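Side-chain contacts in bifunctional protein FolD (Thermus thermophilus, PDB 6V6Y), which probably oxidises 5,10-methylenetetrahydrofolate to the 5,10-methenyl form with NADP+ and then hydrolyses that to 10-formyltetrahydrofolate, as a homodimer: residues A[181-186]-A[193-198]; A[156-161]-A[173-178]; A[237-242]-A[248-253]. One frame throughout, in Å; residues are numbered along the deposited sequence.

Interaction 1: residues A[181-186]-A[193-198]. With NAP (NADP nicotinamide-adenine-dinucleotide phosphate), chain B.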
loop_
_atom_site.group_PDB
_atom_site.type_symbol
_atom_site.label_atom_id
_atom_site.label_comp_id
_atom_site.label_asym_id
_atom_site.label_seq_id
_atom_site.Cartn_x
_atom_site.Cartn_y
_atom_site.Cartn_z
ATOM N N THR A 181 5.166 -11.961 7.510
ATOM C CA THR A 181 3.895 -12.355 6.913
ATOM C C THR A 181 2.792 -11.547 7.586
ATOM O O THR A 181 2.615 -11.627 8.804
ATOM C CB THR A 181 3.636 -13.854 7.080
ATOM O OG1 THR A 181 4.649 -14.602 6.394
ATOM C CG2 THR A 181 2.251 -14.226 6.523
ATOM N N VAL A 182 2.051 -10.764 6.804
ATOM C CA VAL A 182 1.182 -9.734 7.359
ATOM C C VAL A 182 -0.273 -10.059 7.070
ATOM O O VAL A 182 -0.638 -10.354 5.930
ATOM C CB VAL A 182 1.544 -8.344 6.815
ATOM C CG1 VAL A 182 0.550 -7.329 7.338
ATOM C CG2 VAL A 182 2.966 -7.975 7.256
ATOM N N THR A 183 -1.103 -9.983 8.101
ATOM C CA THR A 183 -2.549 -10.083 7.974
ATOM C C THR A 183 -3.115 -8.741 8.397
ATOM O O THR A 183 -2.814 -8.257 9.506
ATOM C CB THR A 183 -3.107 -11.220 8.844
ATOM O OG1 THR A 183 -2.512 -12.448 8.441
ATOM C CG2 THR A 183 -4.607 -11.350 8.702
ATOM N N LEU A 184 -3.895 -8.121 7.510
ATOM C CA LEU A 184 -4.625 -6.902 7.840
ATOM C C LEU A 184 -6.061 -7.290 8.178
ATOM O O LEU A 184 -6.804 -7.786 7.316
ATOM C CB LEU A 184 -4.577 -5.885 6.702
ATOM C CG LEU A 184 -3.502 -4.792 6.779
ATOM C CD1 LEU A 184 -3.355 -4.049 5.454
ATOM C CD2 LEU A 184 -3.770 -3.786 7.905
ATOM N N ALA A 185 -6.446 -7.078 9.436
ATOM C CA ALA A 185 -7.803 -7.318 9.905
ATOM C C ALA A 185 -8.457 -5.989 10.254
ATOM O O ALA A 185 -7.800 -4.943 10.334
ATOM C CB ALA A 185 -7.810 -8.279 11.107
ATOM N N HIS A 186 -9.768 -6.022 10.441
ATOM C CA HIS A 186 -10.530 -4.774 10.536
ATOM C C HIS A 186 -11.940 -5.120 10.990
ATOM O O HIS A 186 -12.238 -6.275 11.326
ATOM C CB HIS A 186 -10.545 -4.030 9.200
ATOM C CG HIS A 186 -10.865 -4.920 8.042
ATOM N ND1 HIS A 186 -12.114 -5.478 7.856
ATOM C CD2 HIS A 186 -10.089 -5.390 7.036
ATOM C CE1 HIS A 186 -12.100 -6.220 6.762
ATOM N NE2 HIS A 186 -10.882 -6.193 6.252
ATOM N N PRO A 193 -11.216 -12.960 16.883
ATOM C CA PRO A 193 -10.323 -13.617 17.861
ATOM C C PRO A 193 -9.531 -14.767 17.289
ATOM O O PRO A 193 -8.364 -14.964 17.660
ATOM C CB PRO A 193 -11.295 -14.090 18.951
ATOM C CG PRO A 193 -12.362 -13.069 18.926
ATOM C CD PRO A 193 -12.574 -12.798 17.443
ATOM N N GLU A 194 -10.133 -15.538 16.388
ATOM C CA GLU A 194 -9.401 -16.633 15.769
ATOM C C GLU A 194 -8.285 -16.106 14.872
ATOM O O GLU A 194 -7.204 -16.701 14.800
ATOM C CB GLU A 194 -10.375 -17.525 14.990
ATOM C CG GLU A 194 -9.885 -18.931 14.760
ATOM C CD GLU A 194 -9.111 -19.071 13.460
ATOM O OE1 GLU A 194 -7.885 -19.337 13.508
ATOM O OE2 GLU A 194 -9.731 -18.922 12.383
ATOM N N VAL A 195 -8.525 -14.989 14.181
ATOM C CA VAL A 195 -7.470 -14.400 13.361
ATOM C C VAL A 195 -6.331 -13.921 14.245
ATOM O O VAL A 195 -5.157 -14.212 13.984
ATOM C CB VAL A 195 -8.022 -13.259 12.490
ATOM C CG1 VAL A 195 -6.884 -12.560 11.762
ATOM C CG2 VAL A 195 -9.043 -13.803 11.502
ATOM N N THR A 196 -6.658 -13.204 15.327
ATOM C CA THR A 196 -5.579 -12.665 16.154
ATOM C C THR A 196 -4.800 -13.768 16.866
ATOM O O THR A 196 -3.586 -13.629 17.054
ATOM C CB THR A 196 -6.113 -11.632 17.145
ATOM O OG1 THR A 196 -7.060 -12.226 18.043
ATOM C CG2 THR A 196 -6.759 -10.481 16.387
ATOM N N ARG A 197 -5.444 -14.906 17.165
ATOM C CA ARG A 197 -4.770 -15.998 17.869
ATOM C C ARG A 197 -3.575 -16.553 17.098
ATOM O O ARG A 197 -2.721 -17.219 17.695
ATOM C CB ARG A 197 -5.762 -17.129 18.161
ATOM C CG ARG A 197 -6.372 -17.089 19.565
ATOM C CD ARG A 197 -7.161 -18.373 19.916
ATOM N NE ARG A 197 -8.313 -18.598 19.035
ATOM C CZ ARG A 197 -9.540 -18.121 19.252
ATOM N NH1 ARG A 197 -9.791 -17.383 20.323
ATOM N NH2 ARG A 197 -10.521 -18.379 18.388
ATOM N N ARG A 198 -3.495 -16.307 15.791
ATOM C CA ARG A 198 -2.363 -16.778 15.004
ATOM C C ARG A 198 -1.110 -15.942 15.189
ATOM O O ARG A 198 -0.009 -16.427 14.886
ATOM C CB ARG A 198 -2.710 -16.772 13.522
ATOM C CG ARG A 198 -4.119 -17.222 13.193
ATOM C CD ARG A 198 -4.362 -17.035 11.717
ATOM N NE ARG A 198 -5.759 -17.248 11.380
ATOM C CZ ARG A 198 -6.365 -16.682 10.337
ATOM N NH1 ARG A 198 -5.689 -15.868 9.520
ATOM N NH2 ARG A 198 -7.647 -16.945 10.108
HETATM P PA NAP B . -9.542 4.551 12.543
HETATM O O1A NAP B . -10.209 5.607 13.338
HETATM O O2A NAP B . -9.535 4.886 11.102
HETATM O O5B NAP B . -10.256 3.133 12.810
HETATM C C5B NAP B . -9.482 2.048 13.271
HETATM C C4B NAP B . -9.843 0.763 12.536
HETATM O O4B NAP B . -10.114 -0.263 13.468
HETATM C C3B NAP B . -11.072 0.905 11.653
HETATM O O3B NAP B . -10.662 1.047 10.312
HETATM C C2B NAP B . -11.885 -0.363 11.875
HETATM O O2B NAP B . -11.936 -1.187 10.730
HETATM C C1B NAP B . -11.157 -1.094 12.998
HETATM N N9A NAP B . -12.097 -1.431 14.086
HETATM C C8A NAP B . -12.783 -0.542 14.873
HETATM N N7A NAP B . -13.540 -1.240 15.749
HETATM C C5A NAP B . -13.347 -2.560 15.536
HETATM C C6A NAP B . -13.869 -3.693 16.148
HETATM N N6A NAP B . -14.737 -3.575 17.148
HETATM N N1A NAP B . -13.482 -4.944 15.711
HETATM C C2A NAP B . -12.580 -5.058 14.674
HETATM N N3A NAP B . -12.064 -3.928 14.072
HETATM C C4A NAP B . -12.444 -2.695 14.492
HETATM O O3 NAP B . -8.048 4.313 13.094
HETATM P PN NAP B . -6.974 5.306 13.768
HETATM O O1N NAP B . -7.133 6.646 13.160
HETATM O O2N NAP B . -5.653 4.637 13.759
HETATM O O5D NAP B . -7.504 5.370 15.286
HETATM C C5D NAP B . -7.522 4.198 16.070
HETATM C C4D NAP B . -7.006 4.488 17.473
HETATM O O4D NAP B . -5.596 4.628 17.473
HETATM C C3D NAP B . -7.592 5.786 18.009
HETATM O O3D NAP B . -8.237 5.546 19.237
HETATM C C2D NAP B . -6.406 6.698 18.225
HETATM O O2D NAP B . -6.517 7.358 19.463
HETATM C C1D NAP B . -5.218 5.755 18.240
HETATM N N1N NAP B . -4.024 6.412 17.678
HETATM C C2N NAP B . -2.912 6.540 18.457
HETATM C C3N NAP B . -1.773 7.159 17.959
HETATM C C7N NAP B . -0.525 7.195 18.787
HETATM O O7N NAP B . 0.588 7.920 18.319
HETATM N N7N NAP B . -0.499 6.536 19.943
HETATM C C4N NAP B . -1.767 7.645 16.657
HETATM C C5N NAP B . -2.905 7.507 15.873
HETATM C C6N NAP B . -4.033 6.886 16.396
HETATM P P2B NAP B . -12.854 -0.812 9.457
HETATM O O1X NAP B . -12.157 0.234 8.620
HETATM O O2X NAP B . -13.057 -2.058 8.630
HETATM O O3X NAP B . -14.189 -0.281 9.924
#
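V195, on the short helix that follows strand 181-185, reaches the strand with a single methyl. Its CG1 stands 4.0 Å from CG2 of T183 and 4.4 Å from CB of A185, two residues whose side chains rise from the same face of the strand. CG1 lies anti to the backbone N (chi1 174°), which carries this branch toward the strand. A185 suits its place because a single methyl is short enough to sit beneath V195, while T183 is two-sided. Its CG2 serves the apolar contact, and its OG1 makes a hydrogen bond with OG1 of T183 of the second subunit.

The polar groups work around this small apolar patch. R198 NE forms a long salt bridge of 3.7 Å with E194 OE1, which lies at the edge of the guanidinium and in its plane, and R198 NH2 forms a salt bridge with E157 of the second subunit.

The ligand meets the strand's end through H186. Its CB is 3.2 Å from O2X of the NADP 2'-phosphate, an oxygen that lies oblique to the imidazole. The ring is held at both nitrogens, ND1 accepting from the backbone N of K188 and NE2 bonding to the carbonyl oxygen of A180 of the second subunit.

The chemistry is therefore divided: loose methyl packing joins helix to strand, whereas polar groups of T183, R198 and H186 bond to the partner subunit. Through V182, T183 and L184 the edge strand extends the sheet across the dimer by antiparallel pairing, and its C-terminal end leads into the NADP pocket.

Interaction 2: residues A[156-161]-A[173-178]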
loop_
_atom_site.group_PDB
_atom_site.type_symbol
_atom_site.label_atom_id
_atom_site.label_comp_id
_atom_site.label_asym_id
_atom_site.label_seq_id
_atom_site.Cartn_x
_atom_site.Cartn_y
_atom_site.Cartn_z
ATOM N N LYS A 156 8.069 -13.739 10.624
ATOM C CA LYS A 156 7.094 -13.722 11.710
ATOM C C LYS A 156 5.672 -13.564 11.184
ATOM O O LYS A 156 5.420 -12.830 10.228
ATOM C CB LYS A 156 7.388 -12.578 12.692
ATOM C CG LYS A 156 8.615 -12.773 13.574
ATOM C CD LYS A 156 8.383 -13.764 14.702
ATOM C CE LYS A 156 9.583 -13.757 15.661
ATOM N NZ LYS A 156 10.850 -14.004 14.905
ATOM N N GLU A 157 4.738 -14.224 11.850
ATOM C CA GLU A 157 3.319 -14.029 11.586
ATOM C C GLU A 157 2.851 -12.787 12.330
ATOM O O GLU A 157 2.734 -12.805 13.560
ATOM C CB GLU A 157 2.538 -15.254 12.039
ATOM C CG GLU A 157 1.174 -15.353 11.449
ATOM C CD GLU A 157 0.923 -16.730 10.895
ATOM O OE1 GLU A 157 -0.156 -17.281 11.194
ATOM O OE2 GLU A 157 1.813 -17.265 10.190
ATOM N N VAL A 158 2.588 -11.705 11.601
ATOM C CA VAL A 158 2.098 -10.465 12.191
ATOM C C VAL A 158 0.644 -10.254 11.793
ATOM O O VAL A 158 0.306 -10.304 10.599
ATOM C CB VAL A 158 2.952 -9.262 11.760
ATOM C CG1 VAL A 158 2.437 -8.000 12.417
ATOM C CG2 VAL A 158 4.415 -9.509 12.092
ATOM N N VAL A 159 -0.215 -10.013 12.787
ATOM C CA VAL A 159 -1.574 -9.532 12.552
ATOM C C VAL A 159 -1.664 -8.065 12.966
ATOM O O VAL A 159 -1.258 -7.686 14.073
ATOM C CB VAL A 159 -2.631 -10.381 13.281
ATOM C CG1 VAL A 159 -4.027 -9.785 13.065
ATOM C CG2 VAL A 159 -2.577 -11.837 12.806
ATOM N N VAL A 160 -2.170 -7.241 12.057
ATOM C CA VAL A 160 -2.439 -5.832 12.295
ATOM C C VAL A 160 -3.954 -5.676 12.295
ATOM O O VAL A 160 -4.616 -6.041 11.313
ATOM C CB VAL A 160 -1.780 -4.970 11.208
ATOM C CG1 VAL A 160 -2.076 -3.500 11.403
ATOM C CG2 VAL A 160 -0.284 -5.270 11.142
ATOM N N VAL A 161 -4.521 -5.189 13.397
ATOM C CA VAL A 161 -5.965 -4.990 13.478
ATOM C C VAL A 161 -6.262 -3.507 13.364
ATOM O O VAL A 161 -5.908 -2.720 14.250
ATOM C CB VAL A 161 -6.570 -5.572 14.763
ATOM C CG1 VAL A 161 -8.104 -5.545 14.660
ATOM C CG2 VAL A 161 -6.068 -7.012 15.020
ATOM N N GLY A 173 2.580 -2.137 5.163
ATOM C CA GLY A 173 3.624 -1.941 4.167
ATOM C C GLY A 173 5.023 -1.982 4.756
ATOM O O GLY A 173 5.936 -2.572 4.169
ATOM N N LEU A 174 5.221 -1.338 5.916
ATOM C CA LEU A 174 6.549 -1.348 6.528
ATOM C C LEU A 174 6.922 -2.742 7.027
ATOM O O LEU A 174 8.080 -3.160 6.899
ATOM C CB LEU A 174 6.618 -0.330 7.670
ATOM C CG LEU A 174 6.493 1.122 7.210
ATOM C CD1 LEU A 174 6.625 2.067 8.413
ATOM C CD2 LEU A 174 7.534 1.466 6.131
ATOM N N LEU A 175 5.961 -3.485 7.586
ATOM C CA LEU A 175 6.272 -4.841 8.042
ATOM C C LEU A 175 6.670 -5.761 6.894
ATOM O O LEU A 175 7.516 -6.644 7.078
ATOM C CB LEU A 175 5.094 -5.424 8.794
ATOM C CG LEU A 175 4.833 -4.726 10.124
ATOM C CD1 LEU A 175 3.419 -5.071 10.616
ATOM C CD2 LEU A 175 5.904 -5.110 11.142
ATOM N N LEU A 176 6.081 -5.582 5.704
ATOM C CA LEU A 176 6.496 -6.404 4.570
ATOM C C LEU A 176 7.948 -6.166 4.211
ATOM O O LEU A 176 8.644 -7.091 3.769
ATOM C CB LEU A 176 5.636 -6.124 3.338
ATOM C CG LEU A 176 4.251 -6.730 3.343
ATOM C CD1 LEU A 176 3.455 -5.986 2.288
ATOM C CD2 LEU A 176 4.285 -8.256 3.110
ATOM N N ARG A 177 8.415 -4.928 4.363
ATOM C CA ARG A 177 9.817 -4.639 4.104
ATOM C C ARG A 177 10.743 -5.336 5.089
ATOM O O ARG A 177 11.924 -5.522 4.777
ATOM C CB ARG A 177 10.068 -3.143 4.158
ATOM C CG ARG A 177 9.443 -2.355 3.059
ATOM C CD ARG A 177 9.981 -0.964 3.208
ATOM N NE ARG A 177 9.463 -0.080 2.202
ATOM C CZ ARG A 177 10.081 1.025 1.804
ATOM N NH1 ARG A 177 11.232 1.363 2.347
ATOM N NH2 ARG A 177 9.545 1.784 0.858
ATOM N N GLU A 178 10.244 -5.708 6.266
ATOM C CA GLU A 178 10.992 -6.518 7.222
ATOM C C GLU A 178 10.774 -8.013 7.008
ATOM O O GLU A 178 11.217 -8.816 7.842
ATOM C CB GLU A 178 10.609 -6.149 8.664
ATOM C CG GLU A 178 10.542 -4.661 8.963
ATOM C CD GLU A 178 11.897 -3.968 8.839
ATOM O OE1 GLU A 178 12.933 -4.659 8.881
ATOM O OE2 GLU A 178 11.922 -2.725 8.694
#
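L175 rests one methyl, CD1, over a pair of valine methyls on strand 157-161. CD1 lies 3.6 Å from CG1 of V158 and 3.7 Å from CG2 of V160, and this is the close-packed part of the contact. V158 and V160 are alternate residues, so both point to the helix; each has chi1 near 180°, yet V158 offers the methyl anti to its backbone N and V160 the one beside it. The leucine crosses V158 at about a right angle. A beta-branched residue suits a strand, and a leucine, with its longer stem, spans the gap where the nearest CA atoms, of V158 and L175, are 8.1 Å apart.

The looser side lies toward the ends of the segments. K156 starts toward the helix but turns its amine away, to the carbonyl oxygen of D152. The exposed R177 leaves the helix for the carbonyl oxygens of L127 and G131, and E178 forms a salt bridge with K147.

Neighbouring elements close the core on several sides. L175 also packs on V182 of strand 181-185, V158 on V201 of strand 201-204, and L174 on helix 137-148, which places this contact inside the right-handed beta-alpha-beta crossover of a Rossmann domain.

Interaction 3: residues A[237-242]-A[248-253]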
loop_
_atom_site.group_PDB
_atom_site.type_symbol
_atom_site.label_atom_id
_atom_site.label_comp_id
_atom_site.label_asym_id
_atom_site.label_seq_id
_atom_site.Cartn_x
_atom_site.Cartn_y
_atom_site.Cartn_z
ATOM N N GLY A 237 -5.620 1.575 26.555
ATOM C CA GLY A 237 -5.294 0.973 25.282
ATOM C C GLY A 237 -6.475 0.203 24.704
ATOM O O GLY A 237 -7.557 0.107 25.289
ATOM N N ASP A 238 -6.263 -0.331 23.498
ATOM C CA ASP A 238 -7.244 -1.235 22.908
ATOM C C ASP A 238 -7.118 -2.646 23.438
ATOM O O ASP A 238 -7.979 -3.479 23.149
ATOM C CB ASP A 238 -7.107 -1.302 21.393
ATOM C CG ASP A 238 -7.311 0.021 20.736
ATOM O OD1 ASP A 238 -8.102 0.836 21.256
ATOM O OD2 ASP A 238 -6.683 0.239 19.683
ATOM N N VAL A 239 -6.061 -2.936 24.180
ATOM C CA VAL A 239 -5.765 -4.278 24.650
ATOM C C VAL A 239 -6.031 -4.337 26.152
ATOM O O VAL A 239 -5.580 -3.466 26.906
ATOM C CB VAL A 239 -4.315 -4.655 24.310
ATOM C CG1 VAL A 239 -4.003 -6.032 24.826
ATOM C CG2 VAL A 239 -4.085 -4.549 22.780
ATOM N N HIS A 240 -6.780 -5.343 26.579
ATOM C CA HIS A 240 -7.076 -5.508 27.994
ATOM C C HIS A 240 -5.816 -5.898 28.768
ATOM O O HIS A 240 -5.072 -6.785 28.330
ATOM C CB HIS A 240 -8.145 -6.585 28.183
ATOM C CG HIS A 240 -8.785 -6.559 29.533
ATOM N ND1 HIS A 240 -8.218 -7.160 30.636
ATOM C CD2 HIS A 240 -9.931 -5.977 29.964
ATOM C CE1 HIS A 240 -8.993 -6.957 31.687
ATOM N NE2 HIS A 240 -10.037 -6.240 31.307
ATOM N N PRO A 241 -5.566 -5.284 29.936
ATOM C CA PRO A 241 -4.336 -5.605 30.695
ATOM C C PRO A 241 -4.201 -7.068 31.082
ATOM O O PRO A 241 -3.072 -7.519 31.307
ATOM C CB PRO A 241 -4.417 -4.699 31.940
ATOM C CG PRO A 241 -5.723 -3.959 31.849
ATOM C CD PRO A 241 -6.227 -4.066 30.433
ATOM N N GLU A 242 -5.293 -7.841 31.117
ATOM C CA GLU A 242 -5.168 -9.275 31.367
ATOM C C GLU A 242 -4.268 -9.971 30.352
ATOM O O GLU A 242 -3.794 -11.082 30.619
ATOM C CB GLU A 242 -6.545 -9.931 31.358
ATOM C CG GLU A 242 -7.143 -10.059 29.964
ATOM C CD GLU A 242 -8.558 -10.614 29.982
ATOM O OE1 GLU A 242 -9.133 -10.829 28.886
ATOM O OE2 GLU A 242 -9.089 -10.839 31.098
ATOM N N PHE A 248 4.221 -12.626 25.828
ATOM C CA PHE A 248 5.610 -12.535 26.251
ATOM C C PHE A 248 6.001 -11.088 26.544
ATOM O O PHE A 248 6.850 -10.825 27.407
ATOM C CB PHE A 248 6.506 -13.141 25.175
ATOM C CG PHE A 248 7.986 -12.909 25.396
ATOM C CD1 PHE A 248 8.638 -11.845 24.772
ATOM C CD2 PHE A 248 8.729 -13.768 26.207
ATOM C CE1 PHE A 248 9.998 -11.627 24.961
ATOM C CE2 PHE A 248 10.099 -13.567 26.399
ATOM C CZ PHE A 248 10.734 -12.491 25.777
ATOM N N ALA A 249 5.393 -10.140 25.846
ATOM C CA ALA A 249 5.706 -8.734 26.032
ATOM C C ALA A 249 4.529 -7.919 25.521
ATOM O O ALA A 249 3.890 -8.291 24.528
ATOM C CB ALA A 249 6.996 -8.345 25.304
ATOM N N LEU A 250 4.261 -6.810 26.197
ATOM C CA LEU A 250 3.080 -6.009 25.946
ATOM C C LEU A 250 3.419 -4.532 26.103
ATOM O O LEU A 250 4.076 -4.143 27.073
ATOM C CB LEU A 250 1.966 -6.413 26.902
ATOM C CG LEU A 250 0.835 -5.409 27.040
ATOM C CD1 LEU A 250 -0.042 -5.393 25.786
ATOM C CD2 LEU A 250 0.023 -5.755 28.263
ATOM N N THR A 251 2.990 -3.731 25.135
ATOM C CA THR A 251 3.143 -2.271 25.152
ATOM C C THR A 251 2.200 -1.636 26.166
ATOM O O THR A 251 0.975 -1.825 26.061
ATOM C CB THR A 251 2.872 -1.719 23.735
ATOM O OG1 THR A 251 4.053 -1.876 22.942
ATOM C CG2 THR A 251 2.440 -0.229 23.733
ATOM N N PRO A 252 2.706 -0.897 27.156
ATOM C CA PRO A 252 1.812 -0.205 28.089
ATOM C C PRO A 252 1.129 0.969 27.410
ATOM O O PRO A 252 1.590 1.476 26.392
ATOM C CB PRO A 252 2.762 0.282 29.189
ATOM C CG PRO A 252 4.055 0.519 28.441
ATOM C CD PRO A 252 4.125 -0.654 27.485
ATOM N N VAL A 253 0.004 1.389 27.989
ATOM C CA VAL A 253 -0.671 2.621 27.605
ATOM C C VAL A 253 -0.933 3.386 28.900
ATOM O O VAL A 253 -1.593 2.861 29.800
ATOM C CB VAL A 253 -1.986 2.372 26.848
ATOM C CG1 VAL A 253 -2.654 3.677 26.507
ATOM C CG2 VAL A 253 -1.736 1.563 25.567
#
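V253 lies against the backbone of G237, its CG2 3.6 Å from CA and its CG1 3.6 Å from the backbone N of that glycine. Both branches lie alongside the main chain, on one side of it, at a point where the CA atoms of G237 and V253 are only 5.4 Å apart. With only hydrogens on its CA, G237 lets the valine methyls come right up to the backbone.

A second apolar contact is wider. V239 CG1 and L250 CD1 meet at 4.1 Å, the two side chains running antiparallel alongside one another and touching by a methyl each. Each is directed by its first torsion: CG1 of V239 and CG of L250 both lie anti to their own backbone N. Branched apolar side chains suit these places, since both pack on V223 of strand 222-225, which joins them to the sheet.

One polar bond shapes the loop from within, while those of D238 tie it to other loops. The backbone N of E242 donates to ND1 of H240 over 3.0 Å at 164°, tilted 19° from the ring plane, and CD of P241 sits over one face of that imidazole. D238 is buried, and its carboxylate is met by N229 ND2 and by the backbone N atoms of V206 and G207.

Here a loop that follows the beta hairpin 229-236 folds back against strand 249-250, next to the outermost strand 4-5, and the residues just after it. The arrangement belongs to the C-terminal half of a Rossmann-like NAD(P)-binding domain, with V253 near V228, a predicted NADP+ site.

In the fold
All three contacts build on one parallel sheet of the NAD(P)-binding domain. Interactions 1 and 2 are consecutive in the chain, with centres 11 Å apart, and they touch directly: neighbouring strands 157-161 and 181-185 share probable backbone hydrogen bonds, T181 O to V158 N and A185 N to V160 O, each 2.8 Å. Both also reach the second subunit. Interaction 3 stands apart, its centre about 17 Å from that of interaction 1 and about 19 Å from that of interaction 2, without touching either. Toward NADP the order is plain: interaction 1 contacts the cofactor, whereas the side chains of V253 and V160 are about 7 and 9 Å from it.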